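Local coordinates for protein cytochrome P450 (Bacillus megaterium, PDB 5L94) that probably works as a heme-dependent monooxygenase, and holds testosterone in its active site with the steroid ketone oxygen at the heme iron, at residues 288-293 and 391-396; 164-169 and 243-248; 114-119 and 362-367; 132-137 and 396-401. All coordinates share one frame; numbering follows the deposited sequence.

In the fold
From the N terminus, helix 111-125 opens contact 3 and the strand that follows opens contact 4. Contact 2 then opens on helix 158-169 and closes at the break between helices 229-245 and 247-260, nested inside both larger loops. Contact 1 opens after helix 275-285, in series with contact 2. Helix 355-372 closes contact 3 before 391-396 closes contact 1, so these two cross. Contact 4 closes last, enclosing contact 1 and crossing contact 3; Lys396 belongs to both contacts 1 and 4. Contacts 1 and 2 touch each other and line the steroid and heme site, while contact 3 joins helices 111-125 and 355-372, and contact 4 pairs strands 131-133 and 399-401, both away from that site.

Contact 1. Residues 288-293 and 391-396; sequences PVQALH and FVYGLK. With TES (testosterone), chain D; HEM (protoporphyrin IX containing Fe), chain C.
Phe391, Tyr393 and Gln290 carry this contact, in which two irregular loops of the cytochrome P450 fold are joined by a single beta bridge, Val289 with Val392, beside the substrate pocket. Two backbone bonds make the bridge: Gln290 N gives a nearly straight bond (172° at the hydrogen) to Phe391 O at 2.7 Å, and Tyr393 N gives the other to Pro288 O at 2.9 Å. Phe391 has its CG anti to its own carbonyl carbon (chi1 -54°), which carries the ring along 288-293 rather than onto the bridge. Its CD1 edge meets Ala291 O at 3.4 Å, with the Ala291 methyl close by, and CD2 lies 3.2 Å from the testosterone hydroxyl O17. The His293 ring is turned obliquely to the phenyl group, but the modelled approach there is too close to be trusted in detail. On the other side of the bridge the Gln290 chain, bent at chi2, brings NE2 over one face of the Tyr393 ring, 3.6 Å above its plane and offset toward the rim, with the amide tilted 49° to the ring. That amide is gripped at both ends, NE2 by Ser287 O and OE1 by the Tyr29 hydroxyl, while Tyr393 OH bonds to Phe23 O and Arg286. On the steroid side of the bridge, Val289 and Val392 turn away from the opposite loop and present methyls to the ligand: Val392 CG2 reaches testosterone C19 at 3.9 Å, and Val289 CG2 sits 3.6 Å from testosterone C1.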
# COMPACT_ATOMS: atom_id res chain seq x y z
N PRO A 288 4.29 -4.71 0.30
CA PRO A 288 3.09 -4.27 1.04
C PRO A 288 1.77 -4.51 0.30
O PRO A 288 0.73 -4.73 0.94
CB PRO A 288 3.37 -2.78 1.24
CG PRO A 288 4.86 -2.68 1.25
CD PRO A 288 5.25 -3.61 0.16
N VAL A 289 1.78 -4.51 -1.02
CA VAL A 289 0.58 -4.80 -1.80
C VAL A 289 0.94 -5.95 -2.72
O VAL A 289 1.78 -5.79 -3.61
CB VAL A 289 0.08 -3.60 -2.61
CG1 VAL A 289 -1.17 -3.99 -3.41
CG2 VAL A 289 -0.23 -2.42 -1.70
N GLN A 290 0.32 -7.11 -2.51
CA GLN A 290 0.62 -8.31 -3.28
C GLN A 290 -0.04 -8.35 -4.64
O GLN A 290 0.47 -9.03 -5.53
CB GLN A 290 0.22 -9.56 -2.49
CG GLN A 290 1.10 -9.82 -1.28
CD GLN A 290 2.54 -10.23 -1.65
OE1 GLN A 290 2.75 -11.17 -2.40
NE2 GLN A 290 3.50 -9.51 -1.13
N ALA A 291 -1.14 -7.63 -4.84
CA ALA A 291 -1.89 -7.76 -6.08
C ALA A 291 -2.89 -6.63 -6.22
O ALA A 291 -3.15 -5.86 -5.29
CB ALA A 291 -2.61 -9.12 -6.11
N LEU A 292 -3.49 -6.57 -7.41
CA LEU A 292 -4.48 -5.54 -7.71
C LEU A 292 -5.64 -6.15 -8.49
O LEU A 292 -5.71 -7.36 -8.70
CB LEU A 292 -3.82 -4.42 -8.50
CG LEU A 292 -2.63 -3.79 -7.83
CD1 LEU A 292 -1.78 -3.10 -8.88
CD2 LEU A 292 -3.15 -2.79 -6.87
N HIS A 293 -6.57 -5.29 -8.92
CA HIS A 293 -7.77 -5.70 -9.65
C HIS A 293 -7.89 -4.90 -10.93
O HIS A 293 -7.61 -3.70 -10.95
CB HIS A 293 -9.02 -5.49 -8.86
CG HIS A 293 -9.06 -6.32 -7.64
ND1 HIS A 293 -9.28 -7.67 -7.69
CD2 HIS A 293 -8.87 -6.00 -6.34
CE1 HIS A 293 -9.23 -8.16 -6.47
NE2 HIS A 293 -8.98 -7.17 -5.63
N PHE A 391 -4.62 -8.81 -0.53
CA PHE A 391 -3.86 -7.79 -1.25
C PHE A 391 -2.88 -7.07 -0.34
O PHE A 391 -1.68 -7.02 -0.64
CB PHE A 391 -4.86 -6.84 -1.90
CG PHE A 391 -5.82 -7.58 -2.73
CD1 PHE A 391 -5.52 -7.89 -4.05
CD2 PHE A 391 -6.98 -8.08 -2.17
CE1 PHE A 391 -6.38 -8.64 -4.80
CE2 PHE A 391 -7.85 -8.84 -2.92
CZ PHE A 391 -7.54 -9.15 -4.21
N VAL A 392 -3.37 -6.55 0.79
CA VAL A 392 -2.53 -5.88 1.78
C VAL A 392 -1.75 -6.92 2.59
O VAL A 392 -2.35 -7.77 3.27
CB VAL A 392 -3.38 -4.99 2.69
CG1 VAL A 392 -2.53 -4.29 3.72
CG2 VAL A 392 -4.05 -3.97 1.85
N TYR A 393 -0.44 -6.77 2.61
CA TYR A 393 0.48 -7.80 3.09
C TYR A 393 1.43 -7.26 4.16
O TYR A 393 2.21 -6.33 3.91
CB TYR A 393 1.28 -8.32 1.93
CG TYR A 393 2.30 -9.35 2.34
CD1 TYR A 393 1.95 -10.67 2.50
CD2 TYR A 393 3.62 -9.00 2.57
CE1 TYR A 393 2.88 -11.60 2.86
CE2 TYR A 393 4.56 -9.91 2.92
CZ TYR A 393 4.19 -11.22 3.06
OH TYR A 393 5.15 -12.13 3.43
N GLY A 394 1.37 -7.84 5.35
CA GLY A 394 2.07 -7.24 6.46
C GLY A 394 1.67 -7.91 7.74
O GLY A 394 0.97 -8.94 7.75
N LEU A 395 2.14 -7.32 8.83
CA LEU A 395 1.96 -7.87 10.17
C LEU A 395 1.17 -6.92 11.07
O LEU A 395 1.36 -5.68 11.03
CB LEU A 395 3.30 -8.14 10.81
CG LEU A 395 4.21 -9.07 10.04
CD1 LEU A 395 5.53 -9.28 10.77
CD2 LEU A 395 3.58 -10.40 9.87
N LYS A 396 0.32 -7.49 11.91
CA LYS A 396 -0.50 -6.67 12.78
C LYS A 396 0.29 -6.11 13.93
O LYS A 396 -0.13 -5.11 14.53
CB LYS A 396 -1.69 -7.46 13.33
CG LYS A 396 -2.72 -7.88 12.25
CD LYS A 396 -3.63 -9.02 12.72
CE LYS A 396 -5.03 -8.57 13.05
NZ LYS A 396 -5.06 -7.36 13.89
C1 TES D . -3.03 -0.16 -1.99
C2 TES D . -2.65 0.97 -2.93
C3 TES D . -2.77 2.34 -2.24
O3 TES D . -1.86 3.10 -2.24
C4 TES D . -4.12 2.65 -1.55
C5 TES D . -5.02 1.44 -1.38
C6 TES D . -6.52 1.51 -0.76
C7 TES D . -7.49 0.61 -1.64
C8 TES D . -6.93 -0.81 -1.63
C9 TES D . -5.40 -0.95 -2.22
C10 TES D . -4.45 -0.02 -1.42
C11 TES D . -4.92 -2.41 -2.30
C12 TES D . -6.03 -3.48 -2.97
C13 TES D . -7.37 -3.32 -2.26
C14 TES D . -7.91 -1.82 -2.27
C15 TES D . -9.42 -1.88 -1.75
C16 TES D . -10.00 -3.29 -2.27
C17 TES D . -8.66 -4.25 -2.71
O17 TES D . -8.60 -5.32 -2.11
C18 TES D . -7.08 -3.74 -0.78
C19 TES D . -4.31 -0.51 0.04
CHA HEM C . -1.55 3.73 -6.39
CHB HEM C . 1.23 0.82 -3.64
CHC HEM C . 1.97 4.34 -0.44
CHD HEM C . -1.27 6.95 -2.83
C1A HEM C . -0.82 2.65 -5.93
C2A HEM C . -0.62 1.44 -6.68
C3A HEM C . 0.14 0.63 -5.93
C4A HEM C . 0.46 1.32 -4.68
CMA HEM C . 0.60 -0.80 -6.35
CAA HEM C . -1.19 1.12 -8.08
CBA HEM C . -2.70 0.87 -7.95
CGA HEM C . -3.34 0.31 -9.20
O1A HEM C . -2.70 0.27 -10.28
O2A HEM C . -4.53 -0.10 -9.07
C1B HEM C . 1.73 1.53 -2.59
C2B HEM C . 2.78 1.08 -1.67
C3B HEM C . 2.96 2.07 -0.78
C4B HEM C . 2.05 3.14 -1.11
CMB HEM C . 3.48 -0.31 -1.78
CAB HEM C . 3.90 2.21 0.40
CBB HEM C . 4.98 1.46 0.56
C1C HEM C . 1.18 5.39 -0.82
C2C HEM C . 1.12 6.68 -0.17
C3C HEM C . 0.20 7.37 -0.85
C4C HEM C . -0.33 6.55 -1.92
CMC HEM C . 1.98 7.09 1.07
CAC HEM C . -0.30 8.81 -0.68
CBC HEM C . -0.05 9.57 0.36
C1D HEM C . -1.64 6.32 -3.98
C2D HEM C . -2.61 6.81 -4.93
C3D HEM C . -2.70 5.93 -5.93
C4D HEM C . -1.77 4.85 -5.63
CMD HEM C . -3.39 8.15 -4.79
CAD HEM C . -3.60 6.00 -7.18
CBD HEM C . -2.84 6.64 -8.34
CGD HEM C . -3.63 6.54 -9.62
O1D HEM C . -3.37 7.35 -10.52
O2D HEM C . -4.52 5.66 -9.75
NA HEM C . -0.15 2.56 -4.71
NB HEM C . 1.31 2.78 -2.22
NC HEM C . 0.30 5.34 -1.89
ND HEM C . -1.13 5.12 -4.44
FE HEM C . 0.11 3.96 -3.27

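Contact 2. Residues 164-169 and 243-248; sequences WSDIIV and GNETTT. With HEM (protoporphyrin IX containing Fe), chain C; TES (testosterone), chain D.
Ser165 and Asn244 bring the two backbones nearest, with 6.5 Å between their CA atoms, where the last turns of helix 158-169 pack on the interrupted long helix that crosses the distal face of the heme in cytochromes P450. The break, between helices 229-245 and 247-260, corresponds to the kink of that distal helix in this family. Of the residues in this contact Glu245 loses the largest area to the other segment. Its CB and CG head toward helix 158-169, and the bend at chi2 (-68°) turns the carboxylate along that helix, with CG 3.8 Å from Ser165 CB and OE1 3.6 Å from Val169 CG2. The modelled approach of its other oxygen to Asp166 is too short and remains doubtful; Asp166 OD2 has a salt bridge to Lys162. Ser165 OG and the Asn244 amide lie side by side without bonding each other: the hydroxyl pairs with Phe161 O, and the amide bonds Leu240 O and the Tyr140 hydroxyl. Val169 splits its two methyls, CG2 against the Glu245 carboxylate and CG1 against the steroid, 3.9 Å from testosterone C19. With both methyls cut away, as in an alanine, C19 would probably lose its neighbour on this side and the Glu245 carboxylate part of the packing that limits its rotation. Past the break, Thr246 stands over the porphyrin. Its OG1, held between backbone N and carbonyl carbon (chi1 63°), bonds back to Ala242 O, and this leaves Thr246 CG2 3.8 Å from testosterone O3, the oxygen that binds the heme iron at 2.4 Å.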
# COMPACT_ATOMS: atom_id res chain seq x y z
N TRP A 164 -11.74 2.60 10.15
CA TRP A 164 -12.36 2.72 8.84
C TRP A 164 -11.47 2.11 7.77
O TRP A 164 -11.93 1.34 6.91
CB TRP A 164 -12.62 4.19 8.50
CG TRP A 164 -13.82 4.83 9.11
CD1 TRP A 164 -14.98 4.22 9.47
CD2 TRP A 164 -13.99 6.22 9.42
NE1 TRP A 164 -15.84 5.11 10.00
CE2 TRP A 164 -15.26 6.35 9.98
CE3 TRP A 164 -13.18 7.35 9.29
CZ2 TRP A 164 -15.76 7.60 10.42
CZ3 TRP A 164 -13.67 8.56 9.72
CH2 TRP A 164 -14.95 8.68 10.29
N SER A 165 -10.20 2.50 7.77
CA SER A 165 -9.30 2.04 6.74
C SER A 165 -9.10 0.56 6.82
O SER A 165 -8.94 -0.09 5.78
CB SER A 165 -7.94 2.73 6.87
OG SER A 165 -8.03 4.11 6.58
N ASP A 166 -9.12 0.01 8.03
CA ASP A 166 -8.92 -1.43 8.20
C ASP A 166 -10.07 -2.21 7.58
O ASP A 166 -9.85 -3.21 6.88
CB ASP A 166 -8.76 -1.78 9.68
CG ASP A 166 -7.32 -1.51 10.21
OD1 ASP A 166 -6.41 -1.16 9.43
OD2 ASP A 166 -7.11 -1.66 11.45
N ILE A 167 -11.32 -1.78 7.82
CA ILE A 167 -12.49 -2.37 7.15
C ILE A 167 -12.33 -2.34 5.64
O ILE A 167 -12.54 -3.36 4.95
CB ILE A 167 -13.77 -1.66 7.60
CG1 ILE A 167 -14.00 -1.99 9.06
CG2 ILE A 167 -14.95 -2.08 6.72
CD1 ILE A 167 -14.93 -1.11 9.75
N ILE A 168 -11.96 -1.18 5.09
CA ILE A 168 -11.97 -1.03 3.64
C ILE A 168 -10.98 -1.98 2.99
O ILE A 168 -11.22 -2.47 1.88
CB ILE A 168 -11.69 0.43 3.24
CG1 ILE A 168 -12.77 1.34 3.80
CG2 ILE A 168 -11.55 0.55 1.71
CD1 ILE A 168 -14.00 1.36 2.94
N VAL A 169 -9.83 -2.22 3.62
CA VAL A 169 -8.82 -3.12 3.05
C VAL A 169 -8.97 -4.55 3.58
O VAL A 169 -8.19 -5.42 3.19
CB VAL A 169 -7.36 -2.63 3.29
CG1 VAL A 169 -7.12 -1.25 2.68
CG2 VAL A 169 -6.99 -2.59 4.77
N GLY A 243 -2.62 6.32 3.81
CA GLY A 243 -1.87 6.72 4.99
C GLY A 243 -2.02 5.80 6.17
O GLY A 243 -1.31 5.97 7.16
N ASN A 244 -2.92 4.83 6.10
CA ASN A 244 -3.11 3.90 7.20
C ASN A 244 -2.67 2.47 6.87
O ASN A 244 -2.57 1.66 7.79
CB ASN A 244 -4.58 3.88 7.63
CG ASN A 244 -5.01 5.12 8.46
OD1 ASN A 244 -5.12 5.03 9.69
ND2 ASN A 244 -5.29 6.26 7.78
N GLU A 245 -2.39 2.15 5.60
CA GLU A 245 -2.40 0.75 5.20
C GLU A 245 -1.29 0.34 4.22
O GLU A 245 -1.39 -0.75 3.65
CB GLU A 245 -3.77 0.43 4.57
CG GLU A 245 -4.99 0.71 5.49
CD GLU A 245 -5.05 -0.24 6.68
OE1 GLU A 245 -4.32 -1.25 6.70
OE2 GLU A 245 -5.83 0.04 7.61
N THR A 246 -0.24 1.17 4.02
CA THR A 246 0.80 0.88 3.05
C THR A 246 2.18 1.03 3.70
O THR A 246 2.81 0.01 4.04
CB THR A 246 0.69 1.76 1.80
OG1 THR A 246 0.87 3.15 2.15
CG2 THR A 246 -0.69 1.57 1.06
N THR A 247 2.64 2.27 3.93
CA THR A 247 4.02 2.50 4.36
C THR A 247 4.32 1.82 5.68
O THR A 247 5.47 1.42 5.93
CB THR A 247 4.31 4.00 4.49
OG1 THR A 247 3.96 4.66 3.27
CG2 THR A 247 5.78 4.22 4.74
N THR A 248 3.31 1.70 6.53
CA THR A 248 3.46 0.97 7.78
C THR A 248 3.97 -0.44 7.55
O THR A 248 4.77 -0.96 8.34
CB THR A 248 2.13 0.94 8.52
OG1 THR A 248 2.30 0.32 9.79
CG2 THR A 248 0.97 0.18 7.70
CHA HEM C . -1.55 3.73 -6.39
CHB HEM C . 1.23 0.82 -3.64
CHC HEM C . 1.97 4.34 -0.44
CHD HEM C . -1.27 6.95 -2.83
C1A HEM C . -0.82 2.65 -5.93
C2A HEM C . -0.62 1.44 -6.68
C3A HEM C . 0.14 0.63 -5.93
C4A HEM C . 0.46 1.32 -4.68
CMA HEM C . 0.60 -0.80 -6.35
CAA HEM C . -1.19 1.12 -8.08
CBA HEM C . -2.70 0.87 -7.95
CGA HEM C . -3.34 0.31 -9.20
O1A HEM C . -2.70 0.27 -10.28
O2A HEM C . -4.53 -0.10 -9.07
C1B HEM C . 1.73 1.53 -2.59
C2B HEM C . 2.78 1.08 -1.67
C3B HEM C . 2.96 2.07 -0.78
C4B HEM C . 2.05 3.14 -1.11
CMB HEM C . 3.48 -0.31 -1.78
CAB HEM C . 3.90 2.21 0.40
CBB HEM C . 4.98 1.46 0.56
C1C HEM C . 1.18 5.39 -0.82
C2C HEM C . 1.12 6.68 -0.17
C3C HEM C . 0.20 7.37 -0.85
C4C HEM C . -0.33 6.55 -1.92
CMC HEM C . 1.98 7.09 1.07
CAC HEM C . -0.30 8.81 -0.68
CBC HEM C . -0.05 9.57 0.36
C1D HEM C . -1.64 6.32 -3.98
C2D HEM C . -2.61 6.81 -4.93
C3D HEM C . -2.70 5.93 -5.93
C4D HEM C . -1.77 4.85 -5.63
CMD HEM C . -3.39 8.15 -4.79
CAD HEM C . -3.60 6.00 -7.18
CBD HEM C . -2.84 6.64 -8.34
CGD HEM C . -3.63 6.54 -9.62
O1D HEM C . -3.37 7.35 -10.52
O2D HEM C . -4.52 5.66 -9.75
NA HEM C . -0.15 2.56 -4.71
NB HEM C . 1.31 2.78 -2.22
NC HEM C . 0.30 5.34 -1.89
ND HEM C . -1.13 5.12 -4.44
FE HEM C . 0.11 3.96 -3.27
C1 TES D . -3.03 -0.16 -1.99
C2 TES D . -2.65 0.97 -2.93
C3 TES D . -2.77 2.34 -2.24
O3 TES D . -1.86 3.10 -2.24
C4 TES D . -4.12 2.65 -1.55
C5 TES D . -5.02 1.44 -1.38
C6 TES D . -6.52 1.51 -0.76
C7 TES D . -7.49 0.61 -1.64
C8 TES D . -6.93 -0.81 -1.63
C9 TES D . -5.40 -0.95 -2.22
C10 TES D . -4.45 -0.02 -1.42
C11 TES D . -4.92 -2.41 -2.30
C12 TES D . -6.03 -3.48 -2.97
C13 TES D . -7.37 -3.32 -2.26
C14 TES D . -7.91 -1.82 -2.27
C15 TES D . -9.42 -1.88 -1.75
C16 TES D . -10.00 -3.29 -2.27
C17 TES D . -8.66 -4.25 -2.71
O17 TES D . -8.60 -5.32 -2.11
C18 TES D . -7.08 -3.74 -0.78
C19 TES D . -4.31 -0.51 0.04

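Contact 3. Residues 114-119 and 362-367; sequences KIARIT and AKIMLA
Ile115 and Ile364 meet branch to branch, their side chains crossing at about a right angle, with CG2 of Ile115 3.7 Å from CG2 of Ile364. In both residues CG2 is anti to the backbone N, and these methyls lead the approach; Ile364 CD1 comes against the same methyl from the same side, 3.9 Å from Ile115 CG2, so that this methyl sits against both arms of Ile364. Ile364 CG2 is also met by backbone carbon, Ala116 CA at 3.8 Å, and by the hydroxyl of Thr119. The next residue, Met365, runs out with CG anti to its backbone N (chi1 166°) and bends at chi3, which brings the terminal CE obliquely against Thr119 CG2 at 3.5 Å, one turn on from Ile115. Thr119 thus offers its methyl to the methionine while OG1 turns back to its own helix and bonds Ile115 O at 2.9 Å, from above the carbonyl plane; that oxygen also accepts the backbone Thr119 N. Putting an alanine at Thr119 would probably take from Met365 CE its closest partner, CG2, leaving a gap beside it, and leave Ile115 O with one donor fewer. Segments 114-119 and 362-367 run in the same general direction, their axes 9.4 Å apart at closest and inclined at 35°. Leu142 packs on both Ile115 and Met365, and helix 247-260 backs Ala362 and Leu366: helices 111-125, 141-151, 247-260 and 355-372 form the four-helix core of the cytochrome P450 fold.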
# COMPACT_ATOMS: atom_id res chain seq x y z
N LYS A 114 10.04 17.37 8.87
CA LYS A 114 8.86 16.94 9.63
C LYS A 114 8.89 15.44 9.94
O LYS A 114 8.58 15.02 11.05
CB LYS A 114 7.58 17.28 8.86
CG LYS A 114 7.33 18.77 8.63
CD LYS A 114 6.15 19.01 7.68
CE LYS A 114 6.26 20.33 6.89
NZ LYS A 114 5.54 20.29 5.55
N ILE A 115 9.27 14.62 8.96
CA ILE A 115 9.29 13.18 9.19
C ILE A 115 10.33 12.82 10.24
O ILE A 115 10.04 12.05 11.17
CB ILE A 115 9.51 12.45 7.85
CG1 ILE A 115 8.26 12.64 6.95
CG2 ILE A 115 9.79 10.97 8.11
CD1 ILE A 115 8.43 12.35 5.46
N ALA A 116 11.52 13.43 10.17
CA ALA A 116 12.54 13.18 11.18
C ALA A 116 12.05 13.60 12.56
O ALA A 116 12.25 12.89 13.55
CB ALA A 116 13.85 13.90 10.81
N ARG A 117 11.40 14.75 12.64
CA ARG A 117 10.84 15.20 13.91
C ARG A 117 9.80 14.22 14.44
O ARG A 117 9.81 13.84 15.62
CB ARG A 117 10.23 16.60 13.72
CG ARG A 117 9.51 17.21 14.92
CD ARG A 117 8.90 18.60 14.59
NE ARG A 117 9.81 19.42 13.77
CZ ARG A 117 9.52 19.90 12.55
NH1 ARG A 117 8.33 19.67 11.99
NH2 ARG A 117 10.43 20.62 11.89
N ILE A 118 8.89 13.79 13.57
CA ILE A 118 7.85 12.84 13.99
C ILE A 118 8.47 11.52 14.42
O ILE A 118 8.13 10.97 15.46
CB ILE A 118 6.82 12.66 12.87
CG1 ILE A 118 6.08 13.97 12.66
CG2 ILE A 118 5.83 11.48 13.20
CD1 ILE A 118 5.11 13.90 11.52
N THR A 119 9.42 11.00 13.63
CA THR A 119 10.15 9.81 14.04
C THR A 119 10.73 9.96 15.45
O THR A 119 10.50 9.11 16.32
CB THR A 119 11.26 9.52 13.01
OG1 THR A 119 10.68 9.32 11.71
CG2 THR A 119 12.10 8.29 13.40
N ALA A 362 9.95 5.66 4.80
CA ALA A 362 10.61 4.44 5.22
C ALA A 362 12.11 4.66 5.52
O ALA A 362 12.61 4.23 6.56
CB ALA A 362 10.43 3.36 4.16
N LYS A 363 12.84 5.30 4.60
CA LYS A 363 14.26 5.58 4.82
C LYS A 363 14.51 6.29 6.15
O LYS A 363 15.38 5.90 6.93
CB LYS A 363 14.81 6.43 3.67
CG LYS A 363 16.22 6.93 3.89
CD LYS A 363 16.81 7.48 2.60
CE LYS A 363 16.25 8.85 2.28
NZ LYS A 363 16.83 9.92 3.14
N ILE A 364 13.75 7.35 6.43
CA ILE A 364 14.06 8.15 7.61
C ILE A 364 13.78 7.37 8.88
O ILE A 364 14.59 7.36 9.81
CB ILE A 364 13.29 9.49 7.57
CG1 ILE A 364 13.92 10.43 6.53
CG2 ILE A 364 13.29 10.19 8.96
CD1 ILE A 364 13.09 11.74 6.28
N MET A 365 12.63 6.69 8.97
CA MET A 365 12.38 5.98 10.22
C MET A 365 13.26 4.73 10.36
O MET A 365 13.65 4.37 11.47
CB MET A 365 10.91 5.62 10.35
CG MET A 365 10.73 4.63 11.45
SD MET A 365 9.13 4.66 12.07
CE MET A 365 9.42 5.98 13.22
N LEU A 366 13.53 4.04 9.26
CA LEU A 366 14.36 2.83 9.36
C LEU A 366 15.80 3.17 9.75
O LEU A 366 16.38 2.51 10.63
CB LEU A 366 14.30 2.05 8.04
CG LEU A 366 12.97 1.26 7.80
CD1 LEU A 366 12.84 0.82 6.37
CD2 LEU A 366 12.85 0.10 8.75
N ALA A 367 16.39 4.20 9.13
CA ALA A 367 17.74 4.67 9.47
C ALA A 367 17.85 5.04 10.94
O ALA A 367 18.81 4.66 11.62
CB ALA A 367 18.13 5.89 8.62

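Contact 4. Residues 132-137 and 396-401; sequences IDIVEH and KELLIR
Asp133, paired with Leu399 at the end of an antiparallel ladder, can be followed from its root outward. CB rests against Leu399 CD2 at 3.4 Å. CG still lies beside Leu399 CD2, at 3.8 Å. Because CG is anti to the backbone N (chi1 179°), the carboxylate swings toward the residues just before strand 399-401, Leu398 and Glu397. There OD1 accepts from two amides on opposite faces of the carboxylate plane: Leu398 N across the contact at 3.1 Å and Val135 N at 2.8 Å, the second being the N-cap bond of helix 134-139. OD2 ends over Glu397 CG at 3.5 Å; the Glu397 carboxylate itself has Lys385 as its salt-bridge partner. One aspartate therefore closes the strand and starts the helix. Either side of it the backbone continues the pairing, with Ile132 and Ile400 bonded in both directions and Ile134 N bonded to Leu398 O. Ile134 packs tightly behind them, CG1 3.5 Å from Ile400 CG1. Strand 399-401 is the middle of the three-stranded antiparallel sheet, between 131-133 and 377-378, and helix 247-260 packs against it, Ser252 touching Ile134, Val135 and Leu398, and Met259 touching Ile400.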
# COMPACT_ATOMS: atom_id res chain seq x y z
N ILE A 132 9.32 -3.18 22.40
CA ILE A 132 8.38 -2.31 21.71
C ILE A 132 7.74 -3.04 20.54
O ILE A 132 8.33 -3.93 19.92
CB ILE A 132 9.06 -1.01 21.22
CG1 ILE A 132 10.18 -1.33 20.27
CG2 ILE A 132 9.58 -0.27 22.39
CD1 ILE A 132 10.66 -0.12 19.54
N ASP A 133 6.54 -2.60 20.22
CA ASP A 133 5.83 -3.05 19.05
C ASP A 133 6.12 -2.03 17.96
O ASP A 133 5.59 -0.92 17.98
CB ASP A 133 4.35 -3.21 19.37
CG ASP A 133 3.52 -3.67 18.18
OD1 ASP A 133 4.10 -3.71 17.09
OD2 ASP A 133 2.31 -3.94 18.36
N ILE A 134 6.97 -2.41 17.01
CA ILE A 134 7.26 -1.55 15.87
C ILE A 134 5.99 -1.01 15.24
O ILE A 134 5.97 0.11 14.71
CB ILE A 134 8.08 -2.32 14.81
CG1 ILE A 134 9.32 -3.00 15.42
CG2 ILE A 134 8.49 -1.39 13.71
CD1 ILE A 134 10.19 -2.06 16.26
N VAL A 135 4.93 -1.82 15.20
CA VAL A 135 3.76 -1.44 14.41
C VAL A 135 3.00 -0.34 15.11
O VAL A 135 2.88 0.78 14.60
CB VAL A 135 2.87 -2.67 14.12
CG1 VAL A 135 1.50 -2.26 13.57
CG2 VAL A 135 3.53 -3.56 13.10
N GLU A 136 2.51 -0.64 16.32
CA GLU A 136 1.74 0.34 17.09
C GLU A 136 2.53 1.62 17.34
O GLU A 136 1.99 2.72 17.20
CB GLU A 136 1.30 -0.25 18.43
CG GLU A 136 0.46 0.73 19.26
CD GLU A 136 -0.24 0.09 20.42
OE1 GLU A 136 -0.82 -1.02 20.27
OE2 GLU A 136 -0.23 0.73 21.50
N HIS A 137 3.80 1.51 17.73
CA HIS A 137 4.50 2.68 18.23
C HIS A 137 5.24 3.46 17.16
O HIS A 137 5.52 4.65 17.37
CB HIS A 137 5.47 2.27 19.32
CG HIS A 137 4.81 1.69 20.53
ND1 HIS A 137 3.80 2.35 21.21
CD2 HIS A 137 5.01 0.54 21.20
CE1 HIS A 137 3.40 1.62 22.23
NE2 HIS A 137 4.13 0.52 22.26
N LYS A 396 0.32 -7.49 11.91
CA LYS A 396 -0.50 -6.67 12.78
C LYS A 396 0.29 -6.11 13.93
O LYS A 396 -0.13 -5.11 14.53
CB LYS A 396 -1.69 -7.46 13.33
CG LYS A 396 -2.72 -7.88 12.25
CD LYS A 396 -3.63 -9.02 12.72
CE LYS A 396 -5.03 -8.57 13.05
NZ LYS A 396 -5.06 -7.36 13.89
N GLU A 397 1.45 -6.70 14.20
CA GLU A 397 2.21 -6.57 15.43
C GLU A 397 3.61 -7.07 15.12
O GLU A 397 3.75 -7.98 14.30
CB GLU A 397 1.54 -7.38 16.52
CG GLU A 397 2.19 -7.41 17.88
CD GLU A 397 1.60 -8.55 18.70
OE1 GLU A 397 0.49 -8.38 19.28
OE2 GLU A 397 2.22 -9.64 18.73
N LEU A 398 4.63 -6.42 15.70
CA LEU A 398 6.04 -6.82 15.52
C LEU A 398 6.82 -6.44 16.78
O LEU A 398 7.40 -5.36 16.87
CB LEU A 398 6.60 -6.18 14.26
CG LEU A 398 8.02 -6.51 13.79
CD1 LEU A 398 8.32 -7.95 13.95
CD2 LEU A 398 8.19 -6.13 12.36
N LEU A 399 6.80 -7.34 17.77
CA LEU A 399 7.37 -7.09 19.08
C LEU A 399 8.87 -7.32 19.04
O LEU A 399 9.33 -8.44 18.77
CB LEU A 399 6.72 -7.97 20.15
CG LEU A 399 5.22 -7.76 20.40
CD1 LEU A 399 4.73 -8.55 21.57
CD2 LEU A 399 4.88 -6.31 20.60
N ILE A 400 9.62 -6.25 19.30
CA ILE A 400 11.07 -6.23 19.20
C ILE A 400 11.67 -5.89 20.55
O ILE A 400 11.20 -4.97 21.24
CB ILE A 400 11.54 -5.22 18.14
CG1 ILE A 400 11.16 -5.65 16.73
CG2 ILE A 400 13.05 -4.97 18.22
CD1 ILE A 400 11.83 -6.90 16.22
N ARG A 401 12.71 -6.62 20.93
CA ARG A 401 13.53 -6.25 22.08
C ARG A 401 14.70 -5.39 21.61
O ARG A 401 15.47 -5.79 20.72
CB ARG A 401 14.01 -7.51 22.82
CG ARG A 401 15.14 -7.25 23.90
CD ARG A 401 15.10 -8.26 25.06
NE ARG A 401 13.85 -8.15 25.82
CZ ARG A 401 13.48 -8.97 26.80
NH1 ARG A 401 14.26 -9.97 27.16
NH2 ARG A 401 12.31 -8.81 27.41